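Local atomic coordinates of tyrosine phosphatase (Orf virus, PDB entry 5NCR), a protein that removes phosphate from phosphorylated tyrosine and probably serine residues of proteins, working as a homodimeric, dual-specificity-like viral phosphatase thought to blunt host interferon signalling. Residues B[136-140]-B[141-145]; B[164-167]-B[168-172]; B[30-33]-B[34-37]. The protein carries 2 engineered substitutions. All coordinates share one frame; numbering follows the deposited sequence.

Contact 1: B[136-140]-B[141-145]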
loop_
_atom_site.group_PDB
_atom_site.type_symbol
_atom_site.label_atom_id
_atom_site.label_comp_id
_atom_site.label_asym_id
_atom_site.label_seq_id
_atom_site.Cartn_x
_atom_site.Cartn_y
_atom_site.Cartn_z
ATOM N N PRO B 136 -12.718 -17.567 -4.118
ATOM C CA PRO B 136 -11.912 -17.769 -5.330
ATOM C C PRO B 136 -12.109 -16.704 -6.420
ATOM O O PRO B 136 -11.371 -16.708 -7.400
ATOM C CB PRO B 136 -12.298 -19.174 -5.787
ATOM C CG PRO B 136 -13.661 -19.382 -5.252
ATOM C CD PRO B 136 -13.768 -18.599 -3.979
ATOM N N THR B 137 -13.076 -15.784 -6.247
ATOM C CA THR B 137 -13.328 -14.726 -7.232
ATOM C C THR B 137 -12.535 -13.448 -6.928
ATOM O O THR B 137 -12.579 -12.505 -7.727
ATOM C CB THR B 137 -14.837 -14.404 -7.311
ATOM O OG1 THR B 137 -15.200 -13.571 -6.198
ATOM C CG2 THR B 137 -15.720 -15.654 -7.406
ATOM N N MET B 138 -11.886 -13.391 -5.754
ATOM C CA MET B 138 -11.136 -12.238 -5.250
ATOM C C MET B 138 -10.332 -11.549 -6.355
ATOM O O MET B 138 -9.522 -12.209 -6.986
ATOM C CB MET B 138 -10.257 -12.669 -4.083
ATOM C CG MET B 138 -9.892 -11.549 -3.177
ATOM S SD MET B 138 -9.181 -12.209 -1.670
ATOM C CE MET B 138 -9.003 -10.762 -0.782
ATOM N N THR B 139 -10.616 -10.262 -6.641
ATOM C CA THR B 139 -9.939 -9.539 -7.743
ATOM C C THR B 139 -8.482 -9.260 -7.416
ATOM O O THR B 139 -8.100 -9.402 -6.260
ATOM C CB THR B 139 -10.664 -8.236 -8.092
ATOM O OG1 THR B 139 -10.528 -7.326 -6.996
ATOM C CG2 THR B 139 -12.114 -8.459 -8.462
ATOM N N GLN B 140 -7.671 -8.881 -8.434
ATOM C CA GLN B 140 -6.254 -8.568 -8.234
ATOM C C GLN B 140 -6.082 -7.388 -7.237
ATOM O O GLN B 140 -5.351 -7.594 -6.277
ATOM C CB GLN B 140 -5.526 -8.359 -9.561
ATOM C CG GLN B 140 -4.014 -8.260 -9.439
ATOM C CD GLN B 140 -3.388 -8.056 -10.791
ATOM O OE1 GLN B 140 -3.524 -6.986 -11.397
ATOM N NE2 GLN B 140 -2.723 -9.090 -11.314
ATOM N N PRO B 141 -6.803 -6.227 -7.358
ATOM C CA PRO B 141 -6.692 -5.183 -6.305
ATOM C C PRO B 141 -7.116 -5.707 -4.918
ATOM O O PRO B 141 -6.509 -5.318 -3.919
ATOM C CB PRO B 141 -7.648 -4.082 -6.771
ATOM C CG PRO B 141 -7.987 -4.385 -8.147
ATOM C CD PRO B 141 -7.763 -5.813 -8.418
ATOM N N ALA B 142 -8.179 -6.551 -4.849
ATOM C CA ALA B 142 -8.646 -7.136 -3.580
ATOM C C ALA B 142 -7.552 -8.029 -2.962
ATOM O O ALA B 142 -7.269 -7.884 -1.775
ATOM C CB ALA B 142 -9.936 -7.906 -3.779
ATOM N N ARG B 143 -6.876 -8.848 -3.791
ATOM C CA ARG B 143 -5.769 -9.707 -3.402
ATOM C C ARG B 143 -4.616 -8.841 -2.901
ATOM O O ARG B 143 -4.012 -9.189 -1.896
ATOM C CB ARG B 143 -5.302 -10.651 -4.548
ATOM C CG ARG B 143 -6.359 -11.685 -4.921
ATOM C CD ARG B 143 -5.901 -12.816 -5.815
ATOM N NE ARG B 143 -5.245 -12.382 -7.050
ATOM C CZ ARG B 143 -5.854 -12.193 -8.216
ATOM N NH1 ARG B 143 -7.165 -12.315 -8.312
ATOM N NH2 ARG B 143 -5.157 -11.828 -9.284
ATOM N N PHE B 144 -4.346 -7.711 -3.602
ATOM C CA PHE B 144 -3.290 -6.740 -3.292
ATOM C C PHE B 144 -3.474 -6.165 -1.895
ATOM O O PHE B 144 -2.544 -6.169 -1.096
ATOM C CB PHE B 144 -3.251 -5.621 -4.385
ATOM C CG PHE B 144 -2.256 -4.493 -4.160
ATOM C CD1 PHE B 144 -2.412 -3.603 -3.100
ATOM C CD2 PHE B 144 -1.183 -4.303 -5.028
ATOM C CE1 PHE B 144 -1.498 -2.562 -2.895
ATOM C CE2 PHE B 144 -0.286 -3.245 -4.837
ATOM C CZ PHE B 144 -0.446 -2.388 -3.771
ATOM N N VAL B 145 -4.673 -5.673 -1.609
ATOM C CA VAL B 145 -5.037 -5.062 -0.332
ATOM C C VAL B 145 -5.082 -6.139 0.791
ATOM O O VAL B 145 -4.672 -5.865 1.914
ATOM C CB VAL B 145 -6.369 -4.279 -0.461
ATOM C CG1 VAL B 145 -6.889 -3.854 0.911
ATOM C CG2 VAL B 145 -6.200 -3.058 -1.369
#

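Contact 2: B[164-167]-B[168-172]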
loop_
_atom_site.group_PDB
_atom_site.type_symbol
_atom_site.label_atom_id
_atom_site.label_comp_id
_atom_site.label_asym_id
_atom_site.label_seq_id
_atom_site.Cartn_x
_atom_site.Cartn_y
_atom_site.Cartn_z
ATOM N N ASN B 164 12.514 -10.709 4.387
ATOM C CA ASN B 164 13.170 -11.128 3.159
ATOM C C ASN B 164 12.288 -10.685 1.965
ATOM O O ASN B 164 11.207 -11.241 1.732
ATOM C CB ASN B 164 13.369 -12.650 3.173
ATOM C CG ASN B 164 14.154 -13.181 2.015
ATOM O OD1 ASN B 164 13.951 -12.815 0.874
ATOM N ND2 ASN B 164 15.076 -14.066 2.278
ATOM N N ALA B 165 12.750 -9.632 1.262
ATOM C CA ALA B 165 12.090 -9.022 0.106
ATOM C C ALA B 165 11.977 -9.995 -1.066
ATOM O O ALA B 165 10.970 -9.980 -1.746
ATOM C CB ALA B 165 12.834 -7.774 -0.318
ATOM N N ASN B 166 12.970 -10.888 -1.255
ATOM C CA ASN B 166 12.988 -11.920 -2.298
ATOM C C ASN B 166 11.779 -12.861 -2.161
ATOM O O ASN B 166 11.052 -13.084 -3.134
ATOM C CB ASN B 166 14.328 -12.699 -2.269
ATOM C CG ASN B 166 14.353 -14.064 -2.946
ATOM O OD1 ASN B 166 14.794 -15.068 -2.363
ATOM N ND2 ASN B 166 13.921 -14.133 -4.189
ATOM N N PHE B 167 11.544 -13.355 -0.947
ATOM C CA PHE B 167 10.449 -14.259 -0.619
ATOM C C PHE B 167 9.130 -13.516 -0.716
ATOM O O PHE B 167 8.167 -14.069 -1.241
ATOM C CB PHE B 167 10.608 -14.805 0.823
ATOM C CG PHE B 167 11.747 -15.767 1.094
ATOM C CD1 PHE B 167 12.591 -16.192 0.059
ATOM C CD2 PHE B 167 11.966 -16.267 2.377
ATOM C CE1 PHE B 167 13.651 -17.072 0.316
ATOM C CE2 PHE B 167 13.029 -17.147 2.629
ATOM C CZ PHE B 167 13.857 -17.549 1.596
ATOM N N ARG B 168 9.071 -12.291 -0.156
ATOM C CA ARG B 168 7.853 -11.485 -0.158
ATOM C C ARG B 168 7.443 -11.172 -1.593
ATOM O O ARG B 168 6.264 -11.253 -1.892
ATOM C CB ARG B 168 8.032 -10.212 0.675
ATOM C CG ARG B 168 6.733 -9.709 1.324
ATOM C CD ARG B 168 6.981 -8.648 2.393
ATOM N NE ARG B 168 7.615 -7.465 1.832
ATOM C CZ ARG B 168 8.885 -7.132 1.998
ATOM N NH1 ARG B 168 9.686 -7.890 2.734
ATOM N NH2 ARG B 168 9.363 -6.028 1.441
ATOM N N TYR B 169 8.407 -10.872 -2.487
ATOM C CA TYR B 169 8.115 -10.582 -3.883
ATOM C C TYR B 169 7.570 -11.850 -4.559
ATOM O O TYR B 169 6.557 -11.776 -5.253
ATOM C CB TYR B 169 9.369 -10.070 -4.628
ATOM C CG TYR B 169 9.137 -9.805 -6.104
ATOM C CD1 TYR B 169 8.506 -8.641 -6.533
ATOM C CD2 TYR B 169 9.560 -10.716 -7.067
ATOM C CE1 TYR B 169 8.311 -8.380 -7.892
ATOM C CE2 TYR B 169 9.368 -10.468 -8.428
ATOM C CZ TYR B 169 8.737 -9.301 -8.837
ATOM O OH TYR B 169 8.553 -9.045 -10.177
ATOM N N GLN B 170 8.218 -13.019 -4.328
ATOM C CA GLN B 170 7.762 -14.293 -4.903
ATOM C C GLN B 170 6.316 -14.625 -4.465
ATOM O O GLN B 170 5.541 -15.127 -5.269
ATOM C CB GLN B 170 8.695 -15.442 -4.538
ATOM C CG GLN B 170 10.040 -15.364 -5.247
ATOM C CD GLN B 170 10.889 -16.551 -4.856
ATOM O OE1 GLN B 170 10.696 -17.668 -5.322
ATOM N NE2 GLN B 170 11.843 -16.347 -4.003
ATOM N N LEU B 171 5.967 -14.314 -3.216
ATOM C CA LEU B 171 4.616 -14.508 -2.672
ATOM C C LEU B 171 3.625 -13.533 -3.307
ATOM O O LEU B 171 2.519 -13.926 -3.662
ATOM C CB LEU B 171 4.620 -14.367 -1.142
ATOM C CG LEU B 171 5.333 -15.484 -0.367
ATOM C CD1 LEU B 171 5.571 -15.079 1.052
ATOM C CD2 LEU B 171 4.532 -16.763 -0.368
ATOM N N ILE B 172 4.034 -12.274 -3.490
ATOM C CA ILE B 172 3.204 -11.265 -4.177
ATOM C C ILE B 172 2.910 -11.778 -5.582
ATOM O O ILE B 172 1.754 -11.809 -5.962
ATOM C CB ILE B 172 3.829 -9.851 -4.145
ATOM C CG1 ILE B 172 3.843 -9.300 -2.695
ATOM C CG2 ILE B 172 3.112 -8.863 -5.120
ATOM C CD1 ILE B 172 4.843 -8.190 -2.424
#

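Contact 3: B[30-33]-B[34-37]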
loop_
_atom_site.group_PDB
_atom_site.type_symbol
_atom_site.label_atom_id
_atom_site.label_comp_id
_atom_site.label_asym_id
_atom_site.label_seq_id
_atom_site.Cartn_x
_atom_site.Cartn_y
_atom_site.Cartn_z
ATOM N N ARG B 30 -0.545 -18.773 16.330
ATOM C CA ARG B 30 -1.533 -19.640 15.753
ATOM C C ARG B 30 -2.150 -18.842 14.591
ATOM O O ARG B 30 -2.746 -17.794 14.814
ATOM C CB ARG B 30 -2.545 -19.954 16.859
ATOM C CG ARG B 30 -3.490 -21.053 16.554
ATOM C CD ARG B 30 -4.459 -21.205 17.702
ATOM N NE ARG B 30 -5.830 -20.879 17.304
ATOM C CZ ARG B 30 -6.841 -20.709 18.150
ATOM N NH1 ARG B 30 -6.652 -20.838 19.459
ATOM N NH2 ARG B 30 -8.044 -20.389 17.695
ATOM N N LEU B 31 -1.940 -19.297 13.355
ATOM C CA LEU B 31 -2.436 -18.620 12.141
ATOM C C LEU B 31 -3.864 -19.033 11.814
ATOM O O LEU B 31 -4.662 -18.201 11.355
ATOM C CB LEU B 31 -1.538 -18.901 10.932
ATOM C CG LEU B 31 -0.047 -18.579 11.040
ATOM C CD1 LEU B 31 0.760 -19.507 10.147
ATOM C CD2 LEU B 31 0.237 -17.113 10.743
ATOM N N THR B 32 -4.151 -20.337 11.955
ATOM C CA THR B 32 -5.481 -20.932 11.809
ATOM C C THR B 32 -5.667 -21.858 13.002
ATOM O O THR B 32 -4.688 -22.123 13.701
ATOM C CB THR B 32 -5.652 -21.708 10.490
ATOM O OG1 THR B 32 -4.685 -22.734 10.441
ATOM C CG2 THR B 32 -5.535 -20.833 9.276
ATOM N N ASP B 33 -6.868 -22.432 13.182
ATOM C CA ASP B 33 -7.133 -23.352 14.284
ATOM C C ASP B 33 -6.048 -24.436 14.466
ATOM O O ASP B 33 -5.721 -24.753 15.608
ATOM C CB ASP B 33 -8.515 -23.990 14.147
ATOM C CG ASP B 33 -9.660 -23.114 14.616
ATOM O OD1 ASP B 33 -9.995 -22.141 13.903
ATOM O OD2 ASP B 33 -10.213 -23.391 15.702
ATOM N N HIS B 34 -5.436 -24.944 13.375
ATOM C CA HIS B 34 -4.418 -25.990 13.518
ATOM C C HIS B 34 -3.018 -25.642 12.987
ATOM O O HIS B 34 -2.108 -26.435 13.182
ATOM C CB HIS B 34 -4.915 -27.310 12.902
ATOM C CG HIS B 34 -6.302 -27.671 13.340
ATOM N ND1 HIS B 34 -6.552 -28.021 14.670
ATOM C CD2 HIS B 34 -7.474 -27.674 12.672
ATOM C CE1 HIS B 34 -7.851 -28.243 14.758
ATOM N NE2 HIS B 34 -8.456 -28.048 13.593
ATOM N N VAL B 35 -2.822 -24.494 12.332
ATOM C CA VAL B 35 -1.485 -24.143 11.822
ATOM C C VAL B 35 -0.847 -23.044 12.686
ATOM O O VAL B 35 -1.465 -22.032 12.967
ATOM C CB VAL B 35 -1.443 -23.827 10.305
ATOM C CG1 VAL B 35 -0.015 -23.526 9.823
ATOM C CG2 VAL B 35 -2.054 -24.972 9.512
ATOM N N TYR B 36 0.386 -23.290 13.133
ATOM C CA TYR B 36 1.160 -22.406 13.987
ATOM C C TYR B 36 2.458 -22.039 13.300
ATOM O O TYR B 36 3.013 -22.830 12.526
ATOM C CB TYR B 36 1.463 -23.087 15.336
ATOM C CG TYR B 36 0.258 -23.430 16.192
ATOM C CD1 TYR B 36 -0.562 -24.509 15.877
ATOM C CD2 TYR B 36 -0.000 -22.743 17.370
ATOM C CE1 TYR B 36 -1.634 -24.865 16.692
ATOM C CE2 TYR B 36 -1.061 -23.097 18.197
ATOM C CZ TYR B 36 -1.888 -24.143 17.845
ATOM O OH TYR B 36 -2.942 -24.487 18.659
ATOM N N LEU B 37 2.919 -20.819 13.577
ATOM C CA LEU B 37 4.150 -20.239 13.067
ATOM C C LEU B 37 5.065 -20.063 14.268
ATOM O O LEU B 37 4.638 -19.520 15.272
ATOM C CB LEU B 37 3.845 -18.883 12.374
ATOM C CG LEU B 37 5.008 -17.985 11.955
ATOM C CD1 LEU B 37 5.964 -18.722 11.051
ATOM C CD2 LEU B 37 4.502 -16.763 11.201
#

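Contact 1: B[136-140]-B[141-145]
Arg-143 and Met-138 meet where the loop leading out of helix 118-134 turns into the first coil of helix 140-158, and four hydrogen bonds join the two segments. Thr-139 is the N-cap: its OG1 accepts from Ala-142 N at 3.3 Å, reached because the hydroxyl sits between the backbone N and the carbonyl carbon (chi1 68°). The helical ladder starts at the same residue, with Arg-143 N giving to Thr-139 O at 2.8 Å and Phe-144 N to Gln-140 O at 2.9 Å. A side-chain bond reaches further back: Arg-143 NH1 donates to Met-138 O at 2.7 Å, nearly in the guanidinium plane though bent at the hydrogen (133°).

Flat-group packing comes next. The Arg-143 chain bends at chi3 (-53°), which folds the guanidinium over the helix start, one face against Gln-140 CA. Arg-143 NH2 also passes 3.5 Å from Gln-140 CB and bonds to Val-176 O, while the Gln-140 amide goes its own way to Cys-177 O.

The apolar part centres on Met-138, which, running past Arg-143 in the opposite direction, lays CG 3.7 Å from Ala-142 CB and touches Arg-131 and Leu-132 of helix 118-134. Across the dimer interface, Pro-141 meets Pro-141 of the second subunit.

Chemically, then, a neutral threonine cap receives one of the first helical N-H groups, and a buried arginine ties two backbone carbonyls, one before the helix and one at the end of helix 165-177, into a single polar junction.

Contact 2: B[164-167]-B[168-172]
Backbone bonds of i to i+4 type run without a break from Asn-164 O, which takes Arg-168 N at 3.0 Å, through to Phe-167 O, which takes Leu-171 N at 3.0 Å, so Ala-165 to Ile-172 form the opening turns of helix 165-177, with Asn-164 just before them. Asn-164 caps that start: its OD1 accepts from Phe-167 N at 3.1 Å in a fairly straight bond (160°), although the donor lies well above the plane of the side-chain carbonyl. The other end of the amide serves a second purpose. Asn-164 ND2 bonds to Asp-81 OD1 and Asp-82 O, joining the helix start to the loop that carries them, and it rests over the centre of one face of the Phe-167 ring, 3.6 Å above the plane.

This is an Asn N-cap on the last helix of the dual-specificity phosphatase fold. A phosphate ion lies about 6 Å from the Phe-167 side chain.

Gln-170 comes back along the helix toward Phe-167, its CG set beside the backbone N (chi1 -71°) and the chain extended beyond. Gln-170 NE2 arrives near the plane of the ring, at its edge, 4.1 Å from Phe-167 CD1, and makes a weak bond of 3.5 Å to Asn-166 O, which already receives Gln-170 N. The stronger partner of NE2 is Thr-85 O, while OE1 takes Ile-87 N.

Arg-168 bends at chi3 (62°), bringing NH1 to 3.7 Å from Ala-165 CA. Its guanidinium is gripped from several sides: NE bonds to Thr-16 OG1, NH2 to Leu-13 O and NH1 to Leu-162 O.

Contact 3: B[30-33]-B[34-37]
With Arg-30 CG opposite its own backbone N (chi1 -168°) and Tyr-36 CG swung beside its N (chi1 -63°), the arginine's aliphatic chain and the phenol ring are brought side by side, pointing the same way. Arg-30 CG lies over one face of the ring, offset toward the rim and 3.9 Å from its centroid: a CH-pi contact. Further out, Arg-30 CD follows the ring to 3.7 Å from Tyr-36 OH, while the guanidinium is turned steeply against the ring plane. Phe-55 meets the same tyrosine edge-to-face. Arg-30 and Tyr-36 form an antiparallel non-hydrogen-bonded pair, linking strand 29-30, at the sheet border within this chain, to strand 35-38.

The link between the strands is irregular. A classic beta bulge interrupts the ladder, two residues, Leu-31 and Thr-32, being set against the single Val-35, and Val-35 O accepts from each: firmly from Leu-31 N at 2.8 Å, weakly from Thr-32 N at 3.3 Å. In return Val-35 N gives a weak bond to Thr-32 O. Thr-32 OG1 stands 3.4 Å from Val-35 CB and has its polar partner in Glu-102.

On the helix-packed side, Leu-31 CD1 spans Val-35 CG1 at 4.1 Å and Leu-37 CB at 3.9 Å, and its side chain continues to Ala-123 and Ile-154. At the turn, Asp-33 CB sits over the centre of one face of the His-34 ring, 4.1 Å from the centroid, a second CH-pi contact.

The chemistry divides accordingly: alkyl groups lie over aromatic faces among the more exposed residues, leucine and valine make the greasy side, and at the turn one carboxylate oxygen of Glu-102, from helix 90-103, bonds to Thr-32 OG1 and takes His-34 N.

How the contacts relate
From the N terminus, contact 3 comes first and closes the tight turn between strands 29-30 and 35-38 at one border of the sheet. Contact 1 follows, where the loop after helix 118-134 enters helix 140-158 at the dimer interface, and contact 2 then starts helix 165-177. The three lie in series, none nesting or crossing. They do not touch: nearest atoms are about 6 Å apart between contacts 1 and 2, and about 10 Å between 2 and 3, which sit on opposite sides of the chain's centre. Helix 118-134 is the common neighbour, packing against side chains of all three, while helix 7-15 is shared by contacts 1 and 2.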